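Local coordinates for HicB3 antitoxin (Yersinia pestis, PDB 4P78), which binds the HicA3 toxin in a toxin-antitoxin complex and probably neutralises it, as the antitoxin half of the pair, at residues 5-16 against 26-34; 18-26 against 38-46. All coordinates share one frame; numbering follows the deposited sequence.

Contact 1 of 2, residues 5-16 against 26-34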
loop_
_atom_site.group_PDB
_atom_site.type_symbol
_atom_site.label_atom_id
_atom_site.label_comp_id
_atom_site.label_asym_id
_atom_site.label_seq_id
_atom_site.Cartn_x
_atom_site.Cartn_y
_atom_site.Cartn_z
ATOM N N ILE A 5 1.196 3.724 4.967
ATOM C CA ILE A 5 1.643 5.049 4.542
ATOM C C ILE A 5 1.135 5.311 3.130
ATOM O O ILE A 5 0.937 4.376 2.354
ATOM C CB ILE A 5 3.185 5.195 4.585
ATOM C CG1 ILE A 5 3.862 4.080 3.787
ATOM C CG2 ILE A 5 3.697 5.220 6.048
ATOM C CD1 ILE A 5 5.365 4.289 3.602
ATOM N N PHE A 6 0.879 6.574 2.811
ATOM C CA PHE A 6 0.532 6.975 1.451
ATOM C C PHE A 6 1.773 7.626 0.878
ATOM O O PHE A 6 2.298 8.563 1.482
ATOM C CB PHE A 6 -0.643 7.970 1.410
ATOM C CG PHE A 6 -1.987 7.375 1.710
ATOM C CD1 PHE A 6 -2.135 6.024 1.986
ATOM C CD2 PHE A 6 -3.116 8.174 1.696
ATOM C CE1 PHE A 6 -3.378 5.499 2.254
ATOM C CE2 PHE A 6 -4.364 7.647 1.957
ATOM C CZ PHE A 6 -4.493 6.310 2.233
ATOM N N ILE A 7 2.275 7.145 -0.261
ATOM C CA ILE A 7 3.438 7.796 -0.832
ATOM C C ILE A 7 3.251 8.223 -2.287
ATOM O O ILE A 7 2.442 7.667 -3.035
ATOM C CB ILE A 7 4.702 6.914 -0.726
ATOM C CG1 ILE A 7 4.642 5.727 -1.666
ATOM C CG2 ILE A 7 4.932 6.455 0.708
ATOM C CD1 ILE A 7 5.909 4.909 -1.639
ATOM N N PHE A 8 4.042 9.220 -2.663
ATOM C CA PHE A 8 3.900 9.925 -3.924
ATOM C C PHE A 8 5.276 10.129 -4.517
ATOM O O PHE A 8 6.236 10.404 -3.791
ATOM C CB PHE A 8 3.202 11.271 -3.718
ATOM C CG PHE A 8 1.885 11.159 -3.036
ATOM C CD1 PHE A 8 0.715 11.054 -3.772
ATOM C CD2 PHE A 8 1.809 11.134 -1.650
ATOM C CE1 PHE A 8 -0.508 10.945 -3.134
ATOM C CE2 PHE A 8 0.590 11.011 -1.020
ATOM C CZ PHE A 8 -0.570 10.913 -1.768
ATOM N N LYS A 9 5.380 9.988 -5.830
ATOM C CA LYS A 9 6.660 10.162 -6.515
ATOM C C LYS A 9 7.128 11.621 -6.512
ATOM O O LYS A 9 6.340 12.526 -6.760
ATOM C CB LYS A 9 6.553 9.655 -7.949
ATOM C CG LYS A 9 7.566 8.589 -8.290
ATOM C CD LYS A 9 8.953 9.157 -8.270
ATOM C CE LYS A 9 10.006 8.067 -8.134
ATOM N NZ LYS A 9 11.337 8.668 -7.826
ATOM N N THR A 10 8.410 11.836 -6.217
ATOM C CA THR A 10 9.036 13.152 -6.335
ATOM C C THR A 10 10.228 13.025 -7.281
ATOM O O THR A 10 10.532 11.925 -7.749
ATOM C CB THR A 10 9.538 13.709 -4.977
ATOM O OG1 THR A 10 10.616 12.898 -4.496
ATOM C CG2 THR A 10 8.421 13.734 -3.929
ATOM N N VAL A 11 10.923 14.130 -7.542
ATOM C CA VAL A 11 12.110 14.049 -8.382
ATOM C C VAL A 11 13.224 13.319 -7.619
ATOM O O VAL A 11 13.933 12.498 -8.196
ATOM C CB VAL A 11 12.589 15.447 -8.867
ATOM C CG1 VAL A 11 11.413 16.248 -9.398
ATOM C CG2 VAL A 11 13.304 16.226 -7.769
ATOM N N GLU A 12 13.339 13.579 -6.316
ATOM C CA GLU A 12 14.377 12.963 -5.488
ATOM C C GLU A 12 14.097 11.472 -5.288
ATOM O O GLU A 12 14.999 10.637 -5.393
ATOM C CB GLU A 12 14.474 13.672 -4.132
ATOM C CG GLU A 12 15.162 15.044 -4.151
ATOM C CD GLU A 12 14.818 15.880 -2.919
ATOM O OE1 GLU A 12 13.603 16.042 -2.639
ATOM O OE2 GLU A 12 15.750 16.353 -2.218
ATOM N N GLY A 13 12.840 11.149 -5.005
ATOM C CA GLY A 13 12.408 9.774 -4.856
ATOM C C GLY A 13 10.928 9.728 -4.508
ATOM O O GLY A 13 10.073 9.729 -5.396
ATOM N N PHE A 14 10.622 9.696 -3.212
ATOM C CA PHE A 14 9.235 9.676 -2.757
ATOM C C PHE A 14 9.019 10.522 -1.507
ATOM O O PHE A 14 9.936 10.738 -0.719
ATOM C CB PHE A 14 8.778 8.251 -2.447
ATOM C CG PHE A 14 9.076 7.260 -3.537
ATOM C CD1 PHE A 14 8.152 7.015 -4.534
ATOM C CD2 PHE A 14 10.280 6.565 -3.551
ATOM C CE1 PHE A 14 8.420 6.095 -5.533
ATOM C CE2 PHE A 14 10.555 5.650 -4.548
ATOM C CZ PHE A 14 9.623 5.415 -5.537
ATOM N N ASP A 15 7.785 10.968 -1.310
ATOM C CA ASP A 15 7.384 11.448 0.007
ATOM C C ASP A 15 5.956 11.010 0.288
ATOM O O ASP A 15 5.308 10.404 -0.572
ATOM C CB ASP A 15 7.548 12.971 0.116
ATOM C CG ASP A 15 6.722 13.743 -0.906
ATOM O OD1 ASP A 15 7.118 14.879 -1.234
ATOM O OD2 ASP A 15 5.670 13.248 -1.370
ATOM N N GLY A 16 5.472 11.290 1.493
ATOM C CA GLY A 16 4.096 10.994 1.819
ATOM C C GLY A 16 3.793 11.219 3.281
ATOM O O GLY A 16 4.479 11.988 3.948
ATOM N N PHE A 26 6.873 12.599 5.711
ATOM C CA PHE A 26 8.189 11.973 5.631
ATOM C C PHE A 26 8.599 11.905 4.175
ATOM O O PHE A 26 7.775 12.148 3.295
ATOM C CB PHE A 26 8.172 10.569 6.238
ATOM C CG PHE A 26 7.061 9.709 5.702
ATOM C CD1 PHE A 26 7.167 9.115 4.460
ATOM C CD2 PHE A 26 5.899 9.533 6.424
ATOM C CE1 PHE A 26 6.134 8.347 3.951
ATOM C CE2 PHE A 26 4.875 8.759 5.930
ATOM C CZ PHE A 26 4.990 8.172 4.688
ATOM N N ALA A 27 9.856 11.556 3.918
ATOM C CA ALA A 27 10.374 11.512 2.550
ATOM C C ALA A 27 11.624 10.658 2.516
ATOM O O ALA A 27 12.249 10.428 3.547
ATOM C CB ALA A 27 10.677 12.927 2.023
ATOM N N GLY A 28 11.983 10.181 1.331
ATOM C CA GLY A 28 13.162 9.357 1.171
ATOM C C GLY A 28 13.440 9.088 -0.290
ATOM O O GLY A 28 12.548 9.204 -1.143
ATOM N N ASN A 29 14.684 8.716 -0.574
ATOM C CA ASN A 29 15.150 8.522 -1.945
ATOM C C ASN A 29 14.905 7.104 -2.444
ATOM O O ASN A 29 14.777 6.878 -3.640
ATOM C CB ASN A 29 16.637 8.859 -2.044
ATOM C CG ASN A 29 16.933 10.292 -1.644
ATOM O OD1 ASN A 29 16.117 11.185 -1.864
ATOM N ND2 ASN A 29 18.105 10.518 -1.055
ATOM N N THR A 30 14.850 6.157 -1.516
ATOM C CA THR A 30 14.576 4.760 -1.835
ATOM C C THR A 30 13.488 4.269 -0.914
ATOM O O THR A 30 13.159 4.935 0.074
ATOM C CB THR A 30 15.817 3.866 -1.665
ATOM O OG1 THR A 30 16.141 3.772 -0.270
ATOM C CG2 THR A 30 17.018 4.433 -2.435
ATOM N N PHE A 31 12.938 3.098 -1.208
ATOM C CA PHE A 31 11.884 2.582 -0.362
ATOM C C PHE A 31 12.428 2.304 1.050
ATOM O O PHE A 31 11.758 2.575 2.045
ATOM C CB PHE A 31 11.252 1.338 -0.997
ATOM C CG PHE A 31 10.412 1.646 -2.227
ATOM C CD1 PHE A 31 9.229 2.371 -2.123
ATOM C CD2 PHE A 31 10.802 1.208 -3.485
ATOM C CE1 PHE A 31 8.446 2.652 -3.262
ATOM C CE2 PHE A 31 10.033 1.491 -4.615
ATOM C CZ PHE A 31 8.858 2.205 -4.498
ATOM N N ALA A 32 13.657 1.809 1.141
ATOM C CA ALA A 32 14.280 1.591 2.446
ATOM C C ALA A 32 14.508 2.910 3.177
ATOM O O ALA A 32 14.407 2.985 4.407
ATOM C CB ALA A 32 15.597 0.846 2.290
ATOM N N ASP A 33 14.833 3.949 2.414
ATOM C CA ASP A 33 15.073 5.268 2.991
ATOM C C ASP A 33 13.775 5.845 3.560
ATOM O O ASP A 33 13.750 6.386 4.672
ATOM C CB ASP A 33 15.663 6.212 1.937
ATOM C CG ASP A 33 16.312 7.438 2.545
ATOM O OD1 ASP A 33 16.733 7.366 3.721
ATOM O OD2 ASP A 33 16.425 8.471 1.842
ATOM N N ILE A 34 12.693 5.723 2.801
ATOM C CA ILE A 34 11.464 6.367 3.208
ATOM C C ILE A 34 10.791 5.598 4.364
ATOM O O ILE A 34 10.073 6.197 5.163
ATOM C CB ILE A 34 10.493 6.561 2.015
ATOM C CG1 ILE A 34 9.715 7.874 2.217
ATOM C CG2 ILE A 34 9.570 5.377 1.856
ATOM C CD1 ILE A 34 8.579 8.145 1.233
#

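Contact 2 of 2, residues 18-26 against 38-46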
loop_
_atom_site.group_PDB
_atom_site.type_symbol
_atom_site.label_atom_id
_atom_site.label_comp_id
_atom_site.label_asym_id
_atom_site.label_seq_id
_atom_site.Cartn_x
_atom_site.Cartn_y
_atom_site.Cartn_z
ATOM N N PHE A 18 1.369 9.410 6.942
ATOM C CA PHE A 18 0.529 8.380 7.539
ATOM C C PHE A 18 -0.920 8.819 7.413
ATOM O O PHE A 18 -1.298 9.852 7.968
ATOM C CB PHE A 18 0.874 8.168 9.020
ATOM C CG PHE A 18 2.253 7.588 9.268
ATOM C CD1 PHE A 18 2.436 6.215 9.397
ATOM C CD2 PHE A 18 3.353 8.414 9.409
ATOM C CE1 PHE A 18 3.685 5.685 9.656
ATOM C CE2 PHE A 18 4.608 7.884 9.661
ATOM C CZ PHE A 18 4.771 6.518 9.786
ATOM N N PRO A 19 -1.743 8.049 6.689
ATOM C CA PRO A 19 -3.149 8.462 6.566
ATOM C C PRO A 19 -3.893 8.449 7.910
ATOM O O PRO A 19 -4.894 9.138 8.047
ATOM C CB PRO A 19 -3.735 7.416 5.600
ATOM C CG PRO A 19 -2.874 6.200 5.807
ATOM C CD PRO A 19 -1.482 6.772 6.000
ATOM N N ASP A 20 -3.413 7.691 8.887
ATOM C CA ASP A 20 -4.049 7.685 10.206
ATOM C C ASP A 20 -3.456 8.730 11.159
ATOM O O ASP A 20 -3.940 8.914 12.282
ATOM C CB ASP A 20 -3.933 6.312 10.851
ATOM C CG ASP A 20 -4.591 5.225 10.012
ATOM O OD1 ASP A 20 -5.820 5.278 9.820
ATOM O OD2 ASP A 20 -3.868 4.341 9.523
ATOM N N ILE A 21 -2.396 9.395 10.730
ATOM C CA ILE A 21 -1.735 10.347 11.613
ATOM C C ILE A 21 -1.637 11.688 10.896
ATOM O O ILE A 21 -0.675 11.942 10.170
ATOM C CB ILE A 21 -0.345 9.833 12.047
ATOM C CG1 ILE A 21 -0.432 8.340 12.403
ATOM C CG2 ILE A 21 0.191 10.637 13.225
ATOM C CD1 ILE A 21 0.870 7.752 12.881
ATOM N N ASP A 22 -2.679 12.504 11.066
ATOM C CA ASP A 22 -2.757 13.824 10.449
ATOM C C ASP A 22 -1.542 14.661 10.797
ATOM O O ASP A 22 -1.265 14.886 11.975
ATOM C CB ASP A 22 -4.013 14.579 10.907
ATOM C CG ASP A 22 -5.271 14.131 10.188
ATOM O OD1 ASP A 22 -5.192 13.556 9.072
ATOM O OD2 ASP A 22 -6.354 14.376 10.750
ATOM N N GLY A 23 -0.841 15.124 9.768
ATOM C CA GLY A 23 0.275 16.042 9.930
ATOM C C GLY A 23 1.628 15.363 9.959
ATOM O O GLY A 23 2.666 16.030 10.021
ATOM N N CYS A 24 1.643 14.035 9.913
ATOM C CA CYS A 24 2.921 13.333 10.010
ATOM C C CYS A 24 3.468 12.990 8.627
ATOM O O CYS A 24 3.044 11.991 8.020
ATOM C CB CYS A 24 2.770 12.066 10.846
ATOM S SG CYS A 24 4.343 11.257 11.228
ATOM N N PHE A 25 4.411 13.805 8.147
ATOM C CA PHE A 25 4.978 13.657 6.803
ATOM C C PHE A 25 6.415 13.127 6.838
ATOM O O PHE A 25 7.096 13.208 7.853
ATOM C CB PHE A 25 4.954 14.997 6.048
ATOM C CG PHE A 25 3.575 15.601 5.894
ATOM C CD1 PHE A 25 2.775 15.273 4.809
ATOM C CD2 PHE A 25 3.098 16.531 6.818
ATOM C CE1 PHE A 25 1.510 15.842 4.659
ATOM C CE2 PHE A 25 1.848 17.098 6.671
ATOM C CZ PHE A 25 1.053 16.762 5.593
ATOM N N PHE A 26 6.873 12.599 5.711
ATOM C CA PHE A 26 8.189 11.973 5.631
ATOM C C PHE A 26 8.599 11.905 4.175
ATOM O O PHE A 26 7.775 12.148 3.295
ATOM C CB PHE A 26 8.172 10.569 6.238
ATOM C CG PHE A 26 7.061 9.709 5.702
ATOM C CD1 PHE A 26 7.167 9.115 4.460
ATOM C CD2 PHE A 26 5.899 9.533 6.424
ATOM C CE1 PHE A 26 6.134 8.347 3.951
ATOM C CE2 PHE A 26 4.875 8.759 5.930
ATOM C CZ PHE A 26 4.990 8.172 4.688
ATOM N N ALA A 38 9.995 7.493 7.754
ATOM C CA ALA A 38 8.639 7.388 8.287
ATOM C C ALA A 38 8.629 6.995 9.762
ATOM O O ALA A 38 7.851 7.549 10.545
ATOM C CB ALA A 38 7.813 6.374 7.471
ATOM N N GLU A 39 9.469 6.033 10.147
ATOM C CA GLU A 39 9.540 5.630 11.555
ATOM C C GLU A 39 10.007 6.805 12.405
ATOM O O GLU A 39 9.521 7.018 13.511
ATOM C CB GLU A 39 10.503 4.463 11.777
ATOM C CG GLU A 39 10.280 3.232 10.934
ATOM C CD GLU A 39 11.389 2.205 11.145
ATOM O OE1 GLU A 39 11.900 2.108 12.288
ATOM O OE2 GLU A 39 11.750 1.508 10.169
ATOM N N GLU A 40 10.991 7.524 11.882
ATOM C CA GLU A 40 11.540 8.684 12.551
ATOM C C GLU A 40 10.467 9.761 12.694
ATOM O O GLU A 40 10.322 10.352 13.762
ATOM C CB GLU A 40 12.754 9.234 11.784
ATOM C CG GLU A 40 14.006 8.350 11.859
ATOM C CD GLU A 40 15.133 8.830 10.939
ATOM O OE1 GLU A 40 14.847 9.593 9.995
ATOM O OE2 GLU A 40 16.301 8.430 11.154
ATOM N N ALA A 41 9.741 10.017 11.606
ATOM C CA ALA A 41 8.676 11.018 11.600
ATOM C C ALA A 41 7.620 10.651 12.640
ATOM O O ALA A 41 7.200 11.484 13.429
ATOM C CB ALA A 41 8.047 11.133 10.206
ATOM N N PHE A 42 7.232 9.381 12.643
ATOM C CA PHE A 42 6.274 8.851 13.604
ATOM C C PHE A 42 6.659 9.162 15.051
ATOM O O PHE A 42 5.835 9.652 15.836
ATOM C CB PHE A 42 6.144 7.335 13.416
ATOM C CG PHE A 42 5.169 6.673 14.360
ATOM C CD1 PHE A 42 3.876 6.386 13.952
ATOM C CD2 PHE A 42 5.554 6.305 15.644
ATOM C CE1 PHE A 42 2.985 5.754 14.809
ATOM C CE2 PHE A 42 4.662 5.678 16.507
ATOM C CZ PHE A 42 3.380 5.404 16.087
ATOM N N ALA A 43 7.902 8.850 15.412
ATOM C CA ALA A 43 8.330 8.993 16.803
ATOM C C ALA A 43 8.330 10.462 17.215
ATOM O O ALA A 43 7.800 10.827 18.259
ATOM C CB ALA A 43 9.697 8.381 17.004
ATOM N N VAL A 44 8.909 11.304 16.369
ATOM C CA VAL A 44 8.965 12.737 16.632
ATOM C C VAL A 44 7.555 13.331 16.760
ATOM O O VAL A 44 7.298 14.184 17.611
ATOM C CB VAL A 44 9.776 13.445 15.513
ATOM C CG1 VAL A 44 9.649 14.928 15.597
ATOM C CG2 VAL A 44 11.234 13.052 15.623
ATOM N N HIS A 45 6.636 12.830 15.944
ATOM C CA HIS A 45 5.287 13.375 15.864
ATOM C C HIS A 45 4.418 12.973 17.063
ATOM O O HIS A 45 3.693 13.797 17.618
ATOM C CB HIS A 45 4.634 12.929 14.546
ATOM C CG HIS A 45 3.273 13.511 14.312
ATOM N ND1 HIS A 45 3.073 14.677 13.606
ATOM C CD2 HIS A 45 2.044 13.088 14.695
ATOM C CE1 HIS A 45 1.779 14.943 13.552
ATOM N NE2 HIS A 45 1.133 13.997 14.213
ATOM N N ILE A 46 4.495 11.706 17.456
ATOM C CA ILE A 46 3.739 11.214 18.602
ATOM C C ILE A 46 4.163 11.936 19.884
ATOM O O ILE A 46 3.332 12.331 20.697
ATOM C CB ILE A 46 3.918 9.675 18.785
ATOM C CG1 ILE A 46 3.299 8.927 17.606
ATOM C CG2 ILE A 46 3.285 9.218 20.066
ATOM C CD1 ILE A 46 1.877 9.319 17.313
HETATM O O HOH W 1 -2.065 13.382 14.382
#

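Contact 1 of 2, residues 5-16 against 26-34
Phe14 and Phe31 lie against each other as an offset stack, planes at 26°, where the start of helix 31-52 packs on one face of an antiparallel beta hairpin, strands 14-17 and 25-28, a small example of how a helix is fitted to a sheet. Phe26 rises from the same face as Phe14. Backbone bonds pair Phe14 with Gly28 and Gly16 with Phe26 in both directions. Gly16 has no side chain, and the Phe26 ring lies over its backbone, with Gly16 O 3.6 Å above the ring plane, near its centre. CG of Phe26 sits between its own N and carbonyl carbon (chi1 51°), which turns the ring across the hairpin toward strand 2-9. There Ile5 CB meets Phe26 CZ at 3.5 Å, while Ile7 CG2 comes in at the ring edge. From the helix, Ile34 pushes its CD1 down between Phe14 and Phe26, 3.7 Å from Phe14 CB. Beside the 10-13 turn, Glu12 forms a salt bridge with Arg46 of the HicA3 toxin chain and accepts a bond from its Lys47 N, while Asn29 OD1 bonds to the same Arg46. Ile7 CD1 comes in at the edge of the Phe31 ring, 3.8 Å from Phe31 CE1.

Contact 2 of 2, residues 18-26 against 38-46
Cys24 and His45 meet face-on: Cys24 CB stands over the centre of the imidazole, 3.8 Å from its centroid and 12° off the ring normal, with SG displaced obliquely toward the helix backbone. The contact illustrates how a compact loop of two successive beta turns, type I from Phe18 to Ile21 and type II from Ile21 to Cys24, can be laid against one side of a helix. His45 has CG anti to its N (chi1 -176°), which swings the ring out from the helix toward the second turn. Ile21 slides past it in the opposite direction, its CG2 lying 3.4 Å from His45 CD2. The other branch of Ile21 crosses Phe42 at about a right angle, and CD1 touches Phe42 CD1 at 3.5 Å. Phe42 in turn directs its edge at the face of Phe18, an edge-to-face pair with planes at 63°. The rim of Phe18 points into the helix, where CZ lies near Ala38 O, close to the ring plane. Ala38 and Ala41, on the side of the helix that meets the strand, let it come close: Ala38 CB sits over the centre of the Phe26 ring, 3.9 Å from the centroid, and Ala41 CB reaches Phe25 O at 3.3 Å. Side-chain contacts between the segments are largely apolar; at His45 an in-plane water links NE2 to Asp22 O, and ND1 bonds to Thr41 of the HicA3 toxin chain, implying that the ring packed on the loop is also held by the toxin, its two nitrogens engaged on different partners.

How the contacts relate
From the N terminus, the chain runs through strand 2-9, turns into strand 14-17, passes the loop 18-24 and returns along strand 25-28 before entering helix 31-52. Contact 1 closes the hairpin and brings the first turn of the helix onto its sheet; contact 2 starts within the interval that contact 1 spans and ends beyond it, joining the loop to the helix further along, so the two cross in sequence. They share Phe26, with one ring serving sheet and helix together. They also touch directly, Ile5 packing on Phe18 and Phe6 on Pro19. Together they fasten successive parts of one helix to the hairpin and its connecting loop, and residues of both contacts bond to the toxin.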